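Local coordinates for adapter protein MecA 1 (Bacillus subtilis, PDB 3JTP), which acts as an adaptor that targets unfolded and aggregated proteins, and the competence factor ComK, to the ClpC protease, and is seen here as the adaptor's own C-terminal, ClpC-interacting domain, at residues F9-G14 / A66-I71; T33-E38 / I71-L76; G14-V19 / N39-Y44; I20-L25 / H87-I92. The protein carries 3 engineered substitutions. All blocks are in the same frame, centred on the assembly; numbering follows the deposited sequence.

Contact 1: F9-G14 / A66-I71; sequences FVLRFG and ANESSI. Engineered in segment 66-71: Asn67 (natural residue Thr).
Strand 8-13 takes the short strand 67-68 along its side, antiparallel, with Leu11 facing Glu68 as a non-hydrogen-bonded pair and Arg12 facing Asn67 as a hydrogen-bonded one. Arg12 N gives its hydrogen to Asn67 O at 2.7 Å, nearly straight at 171°, and Asn67 N returns a bond to Arg12 O. Ser69 N donates to Val10 O at 2.9 Å; all three backbone bonds lie in the plane of the accepting carbonyl. A water accepting from Val10 N and donating to Ser69 O carries the ladder one step further.

The Arg12 CB lies near Asn67 O, and CG, in the crowded position between backbone N and carbonyl carbon (chi1 73°), comes closer still, 3.6 Å from Asn67 O. The chain then runs extended to NE, and the guanidinium lies over the CB of Asn67, an engineered residue, with Arg12 CZ 3.7 Å from that carbon. At the tip, NH1 makes a weak hydrogen bond to Glu68 O (3.0 Å), and Ser69 CA lies at the edge of the guanidinium, in its plane.

On the face carrying Leu11, Leu11 CD2 lies beside Glu68 CG, and Glu68 OE2 comes to the edge of the Phe9 ring. Ala66 CB sits squarely over the Phe13 ring, 3.5 Å from its centroid, a CH-pi contact. Ser69 OG accepts from Ile71 N, an ST turn leading away from an antiparallel edge strand of the MecA C-terminal sheet.

Contact 2: T33-E38 / I71-L76; sequences TLYSFE and ISIHRL
Tyr35 is the first residue of strand 31-37 to meet the segment 71-76, and it does so with most of its side chain. With CG anti to the carbonyl carbon (chi1 -63°), the ring reaches out toward the first turn of the helix. Leu76 CB stands over one face, displaced toward the rim and 4.3 Å from the ring centroid, a CH-pi contact. Farther out, Ile73 brings its CD1 to the hydroxyl end, 3.5 Å from Tyr35 OH and 3.8 Å from Tyr35 CE2.

Two residues along, Phe37 again points at the helix, its CG anti to the backbone N (chi1 -180°). Leu76 CD2 fits between the two aromatic side chains, 3.7 Å from Phe37 CB and 4.0 Å from Tyr35 CB, while the Arg75 CD methylene approaches Phe37 CZ. No hydrogen bond crosses here; the grip is apolar. Tyr42 of the neighbouring strand also touches Phe37 and Leu76, adding to the aromatic surface that the helix packs on.

The helix opens at Ser72, whose OG accepts from His74 N at 2.8 Å and, weakly, from Arg75 N. This is a serine N-cap at the start of helix 73-79, which packs its first turn across the aromatic face of an antiparallel beta sheet.

Contact 3: G14-V19 / N39-Y44; sequences GDFEDV and NRYYLY
The turn from strand 8-13 into helix 16-24 packs against the start of strand 40-46, the strand that lies beside 8-13 in the sheet, and Tyr41 carries most of the contact. Its CG is anti to the carbonyl carbon (chi1 -68°), which lays the ring along the beginning of the helix. Tyr41 CE2 lies 3.7 Å from Phe16 N and 3.8 Å from Phe16 CB, so the tyrosine packs on backbone as well as side chain.

Phe16, with CG anti to its own N (chi1 -162°), swings its ring over the tyrosine: Phe16 CD1 stands above the centre of one Tyr41 face, 3.9 Å from Tyr41 CE1. The two rings are tilted 44° to each other, their centroids 5.1 Å apart.

In this alpha+beta domain the helix packs on one face of the antiparallel sheet, and Phe16 is shared with a further helix, forming an edge-to-face pair with Phe96 and touching Ile92, both of helix 88-96. One turn on, Val19 points at the strand and sets CG2 3.9 Å from Tyr41 CB, the two side chains crossing at about a right angle. At the exposed end, the Arg40 chain bends at chi2 and chi3 and its CD comes to 4.1 Å from Gly14 CA.

Contact 4: I20-L25 / H87-I92; sequences ISLSKL and HALETI
Segments 20-24 of helix 16-24 and 88-92 of helix 88-96 cross nearly perpendicularly, at -96°, with their local axes 8.4 Å apart at closest approach; Ser23 and Leu89 come nearest there, their CA atoms 4.9 Å apart.

The short Ser23 side chain lies at this close point. Its CB rests 3.3 Å from Leu89 O, and Leu89 CD2 lies beside the same carbon. Ser23 OG occupies the crowded position between backbone N and carbonyl carbon (chi1 82°), which turns it back along its own helix to donate to Ile20 O at 2.7 Å, on a lone pair in the carbonyl plane. Ile20 O thus holds two donors, the hydroxyl and Lys24 N.

To one side of Ser23, Ile92 CG2, anti to its backbone N, packs against both Ser23 and Ile20, 3.7 Å from Ser23 OG and 3.9 Å from Ile20 CG1. The Leu22 and Leu89 side chains cross obliquely, their CD1 methyls 4.0 Å apart, and Leu22 goes on to touch Met62 of helix 54-65.

No hydrogen bond joins the two segments across this buried contact. The Ser23 hydroxyl donates within its own helix, so its polarity is met there, and the helices pack through methyls and the Ser23 CB against Leu89 O.

Overall arrangement
Contacts 1, 2 and 3 all reach the same antiparallel sheet; contact 4 joins two helices and connects to it through helix 16-24, shared with contact 3. Contacts 1 and 2 share Ile71, their centres about 9 Å apart, and Val10 CG1 approaches Leu76 CD1 at 4.3 Å. Contacts 1 and 3 share Gly14 and are joined by a probable hydrogen bond from Phe13 N to Tyr41 O, 2.7 Å; strand 40-46 is likewise bonded to strand 31-37 of contact 2, with Tyr35 N 2.8 Å from Tyr42 O. Contacts 3 and 4 meet where Phe16 CZ lies 3.6 Å from Ile92 CD1. Contacts 2 and 4, with centres about 17 Å apart, lie on opposite sides of the chain's centre.

Contact 1: F9-G14 / A66-I71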
loop_
_atom_site.group_PDB
_atom_site.type_symbol
_atom_site.label_atom_id
_atom_site.label_comp_id
_atom_site.label_asym_id
_atom_site.label_seq_id
_atom_site.Cartn_x
_atom_site.Cartn_y
_atom_site.Cartn_z
ATOM N N PHE A 9 -2.222 8.519 0.023
ATOM C CA PHE A 9 -2.746 7.788 1.166
ATOM C C PHE A 9 -1.672 6.938 1.809
ATOM O O PHE A 9 -0.816 6.369 1.123
ATOM C CB PHE A 9 -3.908 6.882 0.762
ATOM C CG PHE A 9 -5.167 7.617 0.452
ATOM C CD1 PHE A 9 -6.125 7.820 1.437
ATOM C CD2 PHE A 9 -5.402 8.115 -0.829
ATOM C CE1 PHE A 9 -7.302 8.514 1.151
ATOM C CE2 PHE A 9 -6.574 8.804 -1.124
ATOM C CZ PHE A 9 -7.525 9.005 -0.137
ATOM N N VAL A 10 -1.709 6.859 3.134
ATOM C CA VAL A 10 -0.983 5.808 3.804
ATOM C C VAL A 10 -1.999 4.854 4.382
ATOM O O VAL A 10 -2.853 5.259 5.170
ATOM C CB VAL A 10 -0.139 6.316 4.937
ATOM C CG1 VAL A 10 0.327 5.137 5.761
ATOM C CG2 VAL A 10 1.045 7.109 4.404
ATOM N N LEU A 11 -1.892 3.586 3.994
ATOM C CA LEU A 11 -2.827 2.556 4.435
ATOM C C LEU A 11 -2.090 1.573 5.331
ATOM O O LEU A 11 -0.944 1.201 5.048
ATOM C CB LEU A 11 -3.417 1.822 3.229
ATOM C CG LEU A 11 -4.017 2.712 2.135
ATOM C CD1 LEU A 11 -4.448 1.872 0.954
ATOM C CD2 LEU A 11 -5.178 3.547 2.649
ATOM N N ARG A 12 -2.724 1.150 6.421
ATOM C CA ARG A 12 -2.056 0.223 7.314
ATOM C C ARG A 12 -2.662 -1.160 7.237
ATOM O O ARG A 12 -3.898 -1.322 7.189
ATOM C CB ARG A 12 -2.072 0.717 8.751
ATOM C CG ARG A 12 -3.423 0.634 9.433
ATOM C CD ARG A 12 -3.254 0.880 10.939
ATOM N NE ARG A 12 -4.538 0.902 11.639
ATOM C CZ ARG A 12 -5.407 1.894 11.520
ATOM N NH1 ARG A 12 -5.104 2.898 10.720
ATOM N NH2 ARG A 12 -6.571 1.870 12.175
ATOM N N PHE A 13 -1.780 -2.153 7.232
ATOM C CA PHE A 13 -2.193 -3.554 7.170
ATOM C C PHE A 13 -1.839 -4.257 8.463
ATOM O O PHE A 13 -0.722 -4.140 8.944
ATOM C CB PHE A 13 -1.496 -4.268 6.008
ATOM C CG PHE A 13 -1.882 -3.749 4.654
ATOM C CD1 PHE A 13 -2.709 -4.489 3.820
ATOM C CD2 PHE A 13 -1.412 -2.517 4.206
ATOM C CE1 PHE A 13 -3.056 -4.020 2.566
ATOM C CE2 PHE A 13 -1.767 -2.033 2.942
ATOM C CZ PHE A 13 -2.593 -2.794 2.126
ATOM N N GLY A 14 -2.787 -5.012 9.003
ATOM C CA GLY A 14 -2.545 -5.779 10.212
ATOM C C GLY A 14 -1.532 -6.901 10.033
ATOM O O GLY A 14 -0.874 -7.295 10.983
ATOM N N ALA A 66 -6.953 -3.197 4.279
ATOM C CA ALA A 66 -6.258 -2.208 5.109
ATOM C C ALA A 66 -7.161 -1.113 5.693
ATOM O O ALA A 66 -8.358 -1.052 5.410
ATOM C CB ALA A 66 -5.127 -1.583 4.316
ATOM N N ASN A 67 -6.559 -0.236 6.499
ATOM C CA ASN A 67 -7.257 0.903 7.078
ATOM C C ASN A 67 -6.480 2.186 6.788
ATOM O O ASN A 67 -5.255 2.165 6.728
ATOM C CB ASN A 67 -7.379 0.705 8.593
ATOM C CG ASN A 67 -8.428 -0.349 8.965
ATOM O OD1 ASN A 67 -9.630 -0.118 8.826
ATOM N ND2 ASN A 67 -7.971 -1.505 9.436
ATOM N N GLU A 68 -7.176 3.304 6.610
ATOM C CA GLU A 68 -6.484 4.570 6.422
ATOM C C GLU A 68 -5.724 4.940 7.693
ATOM O O GLU A 68 -6.261 4.829 8.789
ATOM C CB GLU A 68 -7.467 5.666 6.024
ATOM C CG GLU A 68 -7.614 5.827 4.512
ATOM C CD GLU A 68 -8.883 6.558 4.119
ATOM O OE1 GLU A 68 -9.989 6.048 4.437
ATOM O OE2 GLU A 68 -8.774 7.638 3.496
ATOM N N SER A 69 -4.462 5.332 7.556
ATOM C CA SER A 69 -3.683 5.710 8.731
ATOM C C SER A 69 -3.320 7.191 8.724
ATOM O O SER A 69 -3.191 7.808 7.661
ATOM C CB SER A 69 -2.404 4.871 8.838
ATOM O OG SER A 69 -1.635 5.238 9.980
ATOM N N SER A 70 -3.142 7.755 9.915
ATOM C CA SER A 70 -2.641 9.111 10.045
ATOM C C SER A 70 -1.143 9.076 10.289
ATOM O O SER A 70 -0.497 10.125 10.366
ATOM C CB SER A 70 -3.323 9.853 11.192
ATOM O OG SER A 70 -4.727 9.741 11.123
ATOM N N ILE A 71 -0.585 7.874 10.414
ATOM C CA ILE A 71 0.866 7.750 10.545
ATOM C C ILE A 71 1.569 8.405 9.346
ATOM O O ILE A 71 1.401 7.984 8.197
ATOM C CB ILE A 71 1.316 6.289 10.657
ATOM C CG1 ILE A 71 0.650 5.601 11.859
ATOM C CG2 ILE A 71 2.828 6.217 10.750
ATOM C CD1 ILE A 71 1.098 6.089 13.222
HETATM O O HOH W 1 -3.688 8.196 4.985
#

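Contact 2: T33-E38 / I71-L76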
loop_
_atom_site.group_PDB
_atom_site.type_symbol
_atom_site.label_atom_id
_atom_site.label_comp_id
_atom_site.label_asym_id
_atom_site.label_seq_id
_atom_site.Cartn_x
_atom_site.Cartn_y
_atom_site.Cartn_z
ATOM N N THR A 33 4.615 2.495 -2.192
ATOM C CA THR A 33 5.819 2.182 -1.427
ATOM C C THR A 33 5.413 1.478 -0.135
ATOM O O THR A 33 4.447 1.868 0.526
ATOM C CB THR A 33 6.675 3.453 -1.147
ATOM O OG1 THR A 33 7.078 4.022 -2.397
ATOM C CG2 THR A 33 7.937 3.126 -0.310
ATOM N N LEU A 34 6.135 0.418 0.206
ATOM C CA LEU A 34 5.779 -0.393 1.360
ATOM C C LEU A 34 6.806 -0.267 2.483
ATOM O O LEU A 34 8.007 -0.366 2.236
ATOM C CB LEU A 34 5.612 -1.862 0.935
ATOM C CG LEU A 34 5.215 -2.856 2.031
ATOM C CD1 LEU A 34 3.721 -2.759 2.386
ATOM C CD2 LEU A 34 5.575 -4.279 1.595
ATOM N N TYR A 35 6.321 -0.044 3.707
ATOM C CA TYR A 35 7.161 0.022 4.899
ATOM C C TYR A 35 6.636 -0.962 5.953
ATOM O O TYR A 35 5.467 -1.352 5.901
ATOM C CB TYR A 35 7.121 1.428 5.532
ATOM C CG TYR A 35 7.659 2.562 4.695
ATOM C CD1 TYR A 35 8.918 3.115 4.934
ATOM C CD2 TYR A 35 6.893 3.107 3.680
ATOM C CE1 TYR A 35 9.395 4.169 4.160
ATOM C CE2 TYR A 35 7.357 4.146 2.908
ATOM C CZ TYR A 35 8.597 4.671 3.144
ATOM O OH TYR A 35 9.010 5.699 2.337
ATOM N N SER A 36 7.475 -1.340 6.920
ATOM C CA SER A 36 6.961 -1.902 8.179
ATOM C C SER A 36 7.213 -0.929 9.305
ATOM O O SER A 36 8.115 -0.096 9.222
ATOM C CB SER A 36 7.584 -3.262 8.544
ATOM O OG SER A 36 9.000 -3.250 8.463
ATOM N N PHE A 37 6.424 -1.055 10.367
ATOM C CA PHE A 37 6.563 -0.194 11.518
ATOM C C PHE A 37 5.743 -0.763 12.676
ATOM O O PHE A 37 4.530 -0.958 12.565
ATOM C CB PHE A 37 6.134 1.235 11.151
ATOM C CG PHE A 37 6.244 2.220 12.282
ATOM C CD1 PHE A 37 7.487 2.605 12.769
ATOM C CD2 PHE A 37 5.103 2.785 12.841
ATOM C CE1 PHE A 37 7.590 3.529 13.824
ATOM C CE2 PHE A 37 5.198 3.710 13.892
ATOM C CZ PHE A 37 6.439 4.078 14.385
ATOM N N GLU A 38 6.421 -1.067 13.779
ATOM C CA GLU A 38 5.745 -1.518 14.981
ATOM C C GLU A 38 4.785 -2.670 14.706
ATOM O O GLU A 38 3.632 -2.624 15.131
ATOM C CB GLU A 38 4.941 -0.371 15.600
ATOM C CG GLU A 38 5.759 0.745 16.189
ATOM C CD GLU A 38 6.772 0.245 17.194
ATOM O OE1 GLU A 38 6.438 -0.673 17.989
ATOM O OE2 GLU A 38 7.903 0.776 17.187
ATOM N N ILE A 71 -0.585 7.874 10.414
ATOM C CA ILE A 71 0.866 7.750 10.545
ATOM C C ILE A 71 1.569 8.405 9.346
ATOM O O ILE A 71 1.401 7.984 8.197
ATOM C CB ILE A 71 1.316 6.289 10.657
ATOM C CG1 ILE A 71 0.650 5.601 11.859
ATOM C CG2 ILE A 71 2.828 6.217 10.750
ATOM C CD1 ILE A 71 1.098 6.089 13.222
ATOM N N SER A 72 2.367 9.426 9.626
ATOM C CA SER A 72 3.027 10.194 8.581
ATOM C C SER A 72 4.129 9.451 7.831
ATOM O O SER A 72 4.900 8.665 8.394
ATOM C CB SER A 72 3.604 11.500 9.137
ATOM O OG SER A 72 4.685 11.926 8.318
ATOM N N ILE A 73 4.210 9.757 6.547
ATOM C CA ILE A 73 5.251 9.221 5.695
ATOM C C ILE A 73 6.650 9.608 6.189
ATOM O O ILE A 73 7.616 8.898 5.901
ATOM C CB ILE A 73 5.000 9.606 4.210
ATOM C CG1 ILE A 73 6.190 9.228 3.333
ATOM C CG2 ILE A 73 4.586 11.049 4.088
ATOM C CD1 ILE A 73 6.226 7.732 3.029
ATOM N N HIS A 74 6.752 10.699 6.959
ATOM C CA HIS A 74 8.038 11.115 7.553
ATOM C C HIS A 74 8.372 10.306 8.806
ATOM O O HIS A 74 9.505 9.862 8.996
ATOM C CB HIS A 74 8.066 12.620 7.858
ATOM C CG HIS A 74 7.921 13.477 6.640
ATOM N ND1 HIS A 74 6.855 14.322 6.448
ATOM C CD2 HIS A 74 8.703 13.597 5.540
ATOM C CE1 HIS A 74 6.981 14.932 5.282
ATOM N NE2 HIS A 74 8.096 14.509 4.711
ATOM N N ARG A 75 7.375 10.137 9.660
ATOM C CA ARG A 75 7.428 9.145 10.722
ATOM C C ARG A 75 8.023 7.831 10.197
ATOM O O ARG A 75 9.069 7.371 10.673
ATOM C CB ARG A 75 6.010 8.888 11.214
ATOM C CG ARG A 75 5.897 7.797 12.251
ATOM C CD ARG A 75 6.506 8.231 13.552
ATOM N NE ARG A 75 5.893 9.453 14.058
ATOM C CZ ARG A 75 6.395 10.178 15.052
ATOM N NH1 ARG A 75 5.770 11.278 15.449
ATOM N NH2 ARG A 75 7.525 9.804 15.647
ATOM N N LEU A 76 7.346 7.232 9.215
ATOM C CA LEU A 76 7.786 5.972 8.623
ATOM C C LEU A 76 9.196 6.061 8.049
ATOM O O LEU A 76 9.992 5.138 8.211
ATOM C CB LEU A 76 6.819 5.535 7.513
ATOM C CG LEU A 76 5.421 5.062 7.909
ATOM C CD1 LEU A 76 4.489 5.083 6.715
ATOM C CD2 LEU A 76 5.510 3.670 8.484
#

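Contact 3: G14-V19 / N39-Y44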
loop_
_atom_site.group_PDB
_atom_site.type_symbol
_atom_site.label_atom_id
_atom_site.label_comp_id
_atom_site.label_asym_id
_atom_site.label_seq_id
_atom_site.Cartn_x
_atom_site.Cartn_y
_atom_site.Cartn_z
ATOM N N GLY A 14 -2.787 -5.012 9.003
ATOM C CA GLY A 14 -2.545 -5.779 10.212
ATOM C C GLY A 14 -1.532 -6.901 10.033
ATOM O O GLY A 14 -0.874 -7.295 10.983
ATOM N N ASP A 15 -1.403 -7.431 8.820
ATOM C CA ASP A 15 -0.360 -8.420 8.587
ATOM C C ASP A 15 0.028 -8.570 7.118
ATOM O O ASP A 15 -0.688 -8.146 6.222
ATOM C CB ASP A 15 -0.737 -9.775 9.191
ATOM C CG ASP A 15 -1.893 -10.433 8.461
ATOM O OD1 ASP A 15 -2.572 -9.723 7.688
ATOM O OD2 ASP A 15 -2.124 -11.650 8.659
ATOM N N PHE A 16 1.180 -9.174 6.890
ATOM C CA PHE A 16 1.705 -9.299 5.546
ATOM C C PHE A 16 0.781 -10.045 4.570
ATOM O O PHE A 16 0.757 -9.715 3.389
ATOM C CB PHE A 16 3.093 -9.943 5.569
ATOM C CG PHE A 16 3.863 -9.712 4.327
ATOM C CD1 PHE A 16 4.037 -8.428 3.854
ATOM C CD2 PHE A 16 4.386 -10.770 3.616
ATOM C CE1 PHE A 16 4.728 -8.190 2.685
ATOM C CE2 PHE A 16 5.080 -10.552 2.454
ATOM C CZ PHE A 16 5.259 -9.255 1.987
ATOM N N GLU A 17 0.023 -11.034 5.040
ATOM C CA GLU A 17 -0.820 -11.797 4.116
ATOM C C GLU A 17 -1.816 -10.874 3.437
ATOM O O GLU A 17 -2.133 -11.056 2.267
ATOM C CB GLU A 17 -1.554 -12.969 4.788
ATOM C CG GLU A 17 -0.744 -13.706 5.850
ATOM C CD GLU A 17 0.526 -14.337 5.301
ATOM O OE1 GLU A 17 1.455 -14.610 6.109
ATOM O OE2 GLU A 17 0.581 -14.567 4.065
ATOM N N ASP A 18 -2.304 -9.874 4.159
ATOM C CA ASP A 18 -3.286 -8.972 3.583
ATOM C C ASP A 18 -2.654 -8.085 2.520
ATOM O O ASP A 18 -3.320 -7.715 1.568
ATOM C CB ASP A 18 -3.962 -8.126 4.660
ATOM C CG ASP A 18 -4.898 -8.949 5.549
ATOM O OD1 ASP A 18 -5.246 -10.077 5.144
ATOM O OD2 ASP A 18 -5.272 -8.476 6.649
ATOM N N VAL A 19 -1.380 -7.741 2.686
ATOM C CA VAL A 19 -0.651 -7.037 1.621
ATOM C C VAL A 19 -0.561 -7.909 0.358
ATOM O O VAL A 19 -0.917 -7.464 -0.724
ATOM C CB VAL A 19 0.757 -6.601 2.060
ATOM C CG1 VAL A 19 1.454 -5.810 0.922
ATOM C CG2 VAL A 19 0.683 -5.762 3.375
ATOM N N ASN A 39 5.242 -3.691 13.996
ATOM C CA ASN A 39 4.442 -4.908 13.832
ATOM C C ASN A 39 3.401 -4.815 12.735
ATOM O O ASN A 39 2.747 -5.795 12.431
ATOM C CB ASN A 39 3.744 -5.299 15.148
ATOM C CG ASN A 39 4.643 -5.135 16.367
ATOM O OD1 ASN A 39 4.263 -4.494 17.360
ATOM N ND2 ASN A 39 5.849 -5.702 16.294
ATOM N N ARG A 40 3.235 -3.646 12.134
ATOM C CA ARG A 40 2.296 -3.535 11.029
ATOM C C ARG A 40 2.969 -3.138 9.722
ATOM O O ARG A 40 4.158 -2.825 9.704
ATOM C CB ARG A 40 1.136 -2.620 11.394
ATOM C CG ARG A 40 0.450 -3.097 12.658
ATOM C CD ARG A 40 -1.041 -2.893 12.638
ATOM N NE ARG A 40 -1.438 -1.527 12.958
ATOM C CZ ARG A 40 -1.678 -1.093 14.193
ATOM N NH1 ARG A 40 -1.547 -1.929 15.217
ATOM N NH2 ARG A 40 -2.048 0.174 14.403
ATOM N N TYR A 41 2.227 -3.215 8.624
ATOM C CA TYR A 41 2.763 -2.834 7.313
ATOM C C TYR A 41 2.018 -1.600 6.841
ATOM O O TYR A 41 0.827 -1.433 7.121
ATOM C CB TYR A 41 2.662 -3.991 6.294
ATOM C CG TYR A 41 3.585 -5.131 6.660
ATOM C CD1 TYR A 41 4.883 -5.186 6.165
ATOM C CD2 TYR A 41 3.180 -6.127 7.551
ATOM C CE1 TYR A 41 5.747 -6.205 6.528
ATOM C CE2 TYR A 41 4.044 -7.151 7.929
ATOM C CZ TYR A 41 5.327 -7.183 7.408
ATOM O OH TYR A 41 6.190 -8.203 7.758
ATOM N N TYR A 42 2.727 -0.718 6.157
ATOM C CA TYR A 42 2.146 0.525 5.699
ATOM C C TYR A 42 2.435 0.688 4.225
ATOM O O TYR A 42 3.568 0.527 3.781
ATOM C CB TYR A 42 2.715 1.707 6.501
ATOM C CG TYR A 42 2.301 1.667 7.949
ATOM C CD1 TYR A 42 1.254 2.447 8.410
ATOM C CD2 TYR A 42 2.946 0.828 8.853
ATOM C CE1 TYR A 42 0.865 2.406 9.738
ATOM C CE2 TYR A 42 2.560 0.779 10.189
ATOM C CZ TYR A 42 1.522 1.572 10.624
ATOM O OH TYR A 42 1.133 1.532 11.948
ATOM N N LEU A 43 1.396 0.976 3.461
ATOM C CA LEU A 43 1.550 1.120 2.031
ATOM C C LEU A 43 1.446 2.594 1.762
ATOM O O LEU A 43 0.374 3.164 1.901
ATOM C CB LEU A 43 0.399 0.440 1.292
ATOM C CG LEU A 43 0.635 -0.483 0.090
ATOM C CD1 LEU A 43 -0.510 -0.374 -0.922
ATOM C CD2 LEU A 43 1.958 -0.229 -0.564
ATOM N N TYR A 44 2.526 3.230 1.361
ATOM C CA TYR A 44 2.326 4.569 0.839
ATOM C C TYR A 44 1.710 4.481 -0.562
ATOM O O TYR A 44 2.256 3.834 -1.442
ATOM C CB TYR A 44 3.612 5.364 0.816
ATOM C CG TYR A 44 3.411 6.741 0.241
ATOM C CD1 TYR A 44 2.617 7.681 0.893
ATOM C CD2 TYR A 44 4.018 7.102 -0.957
ATOM C CE1 TYR A 44 2.423 8.936 0.360
ATOM C CE2 TYR A 44 3.843 8.359 -1.496
ATOM C CZ TYR A 44 3.044 9.267 -0.844
ATOM O OH TYR A 44 2.882 10.507 -1.405
#

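Contact 4: I20-L25 / H87-I92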
loop_
_atom_site.group_PDB
_atom_site.type_symbol
_atom_site.label_atom_id
_atom_site.label_comp_id
_atom_site.label_asym_id
_atom_site.label_seq_id
_atom_site.Cartn_x
_atom_site.Cartn_y
_atom_site.Cartn_z
ATOM N N ILE A 20 -0.115 -9.157 0.509
ATOM C CA ILE A 20 -0.040 -10.105 -0.603
ATOM C C ILE A 20 -1.410 -10.250 -1.297
ATOM O O ILE A 20 -1.492 -10.132 -2.519
ATOM C CB ILE A 20 0.453 -11.486 -0.147
ATOM C CG1 ILE A 20 1.861 -11.397 0.438
ATOM C CG2 ILE A 20 0.450 -12.501 -1.311
ATOM C CD1 ILE A 20 2.297 -12.711 1.106
ATOM N N SER A 21 -2.466 -10.498 -0.516
ATOM C CA SER A 21 -3.841 -10.538 -1.038
ATOM C C SER A 21 -4.170 -9.329 -1.887
ATOM O O SER A 21 -4.677 -9.480 -2.990
ATOM C CB SER A 21 -4.879 -10.636 0.081
ATOM O OG SER A 21 -4.829 -11.899 0.702
ATOM N N LEU A 22 -3.895 -8.127 -1.374
ATOM C CA LEU A 22 -4.168 -6.917 -2.138
ATOM C C LEU A 22 -3.408 -6.936 -3.451
ATOM O O LEU A 22 -3.950 -6.586 -4.497
ATOM C CB LEU A 22 -3.787 -5.671 -1.358
ATOM C CG LEU A 22 -4.653 -4.427 -1.570
ATOM C CD1 LEU A 22 -3.828 -3.171 -1.287
ATOM C CD2 LEU A 22 -5.264 -4.356 -2.944
ATOM N N SER A 23 -2.146 -7.340 -3.396
ATOM C CA SER A 23 -1.317 -7.304 -4.592
ATOM C C SER A 23 -1.844 -8.222 -5.700
ATOM O O SER A 23 -1.692 -7.925 -6.879
ATOM C CB SER A 23 0.132 -7.664 -4.275
ATOM O OG SER A 23 0.289 -9.066 -4.225
ATOM N N LYS A 24 -2.451 -9.340 -5.326
ATOM C CA LYS A 24 -2.906 -10.292 -6.326
ATOM C C LYS A 24 -4.030 -9.672 -7.157
ATOM O O LYS A 24 -4.267 -10.077 -8.303
ATOM C CB LYS A 24 -3.378 -11.582 -5.674
ATOM C CG LYS A 24 -3.388 -12.752 -6.629
ATOM C CD LYS A 24 -4.255 -13.908 -6.136
ATOM C CE LYS A 24 -3.533 -14.802 -5.123
ATOM N NZ LYS A 24 -3.982 -16.236 -5.316
ATOM N N LEU A 25 -4.700 -8.674 -6.584
ATOM C CA LEU A 25 -5.883 -8.083 -7.208
ATOM C C LEU A 25 -5.595 -7.181 -8.415
ATOM O O LEU A 25 -6.518 -6.678 -9.066
ATOM C CB LEU A 25 -6.717 -7.350 -6.163
ATOM C CG LEU A 25 -7.920 -8.153 -5.659
ATOM C CD1 LEU A 25 -7.854 -9.599 -6.133
ATOM C CD2 LEU A 25 -8.070 -8.087 -4.156
ATOM N N HIS A 87 7.208 0.576 -6.679
ATOM C CA HIS A 87 6.422 -0.450 -7.337
ATOM C C HIS A 87 6.150 -1.636 -6.401
ATOM O O HIS A 87 6.222 -2.802 -6.794
ATOM C CB HIS A 87 7.108 -0.836 -8.654
ATOM C CG HIS A 87 7.478 0.362 -9.478
ATOM N ND1 HIS A 87 8.754 0.882 -9.513
ATOM C CD2 HIS A 87 6.713 1.194 -10.232
ATOM C CE1 HIS A 87 8.771 1.958 -10.285
ATOM N NE2 HIS A 87 7.547 2.169 -10.730
ATOM N N ALA A 88 5.807 -1.307 -5.158
ATOM C CA ALA A 88 5.676 -2.302 -4.101
ATOM C C ALA A 88 4.662 -3.408 -4.395
ATOM O O ALA A 88 4.995 -4.576 -4.319
ATOM C CB ALA A 88 5.372 -1.625 -2.764
ATOM N N LEU A 89 3.436 -3.054 -4.752
ATOM C CA LEU A 89 2.401 -4.079 -4.920
ATOM C C LEU A 89 2.722 -5.030 -6.072
ATOM O O LEU A 89 2.565 -6.247 -5.931
ATOM C CB LEU A 89 1.004 -3.469 -5.073
ATOM C CG LEU A 89 0.339 -2.917 -3.808
ATOM C CD1 LEU A 89 -1.091 -2.532 -4.121
ATOM C CD2 LEU A 89 0.380 -3.894 -2.627
ATOM N N GLU A 90 3.185 -4.474 -7.194
ATOM C CA GLU A 90 3.658 -5.281 -8.326
ATOM C C GLU A 90 4.793 -6.218 -7.899
ATOM O O GLU A 90 4.851 -7.369 -8.306
ATOM C CB GLU A 90 4.170 -4.383 -9.473
ATOM C CG GLU A 90 3.135 -3.474 -10.150
ATOM C CD GLU A 90 2.990 -2.124 -9.466
ATOM O OE1 GLU A 90 3.614 -1.932 -8.399
ATOM O OE2 GLU A 90 2.250 -1.255 -9.990
ATOM N N THR A 91 5.721 -5.720 -7.087
ATOM C CA THR A 91 6.834 -6.563 -6.682
ATOM C C THR A 91 6.353 -7.669 -5.750
ATOM O O THR A 91 6.756 -8.820 -5.888
ATOM C CB THR A 91 7.972 -5.744 -6.034
ATOM O OG1 THR A 91 8.473 -4.803 -6.993
ATOM C CG2 THR A 91 9.113 -6.656 -5.587
ATOM N N ILE A 92 5.484 -7.319 -4.804
ATOM C CA ILE A 92 4.910 -8.322 -3.916
ATOM C C ILE A 92 4.104 -9.386 -4.718
ATOM O O ILE A 92 4.247 -10.592 -4.504
ATOM C CB ILE A 92 4.010 -7.674 -2.836
ATOM C CG1 ILE A 92 4.835 -6.763 -1.903
ATOM C CG2 ILE A 92 3.310 -8.746 -2.043
ATOM C CD1 ILE A 92 5.885 -7.489 -1.123
#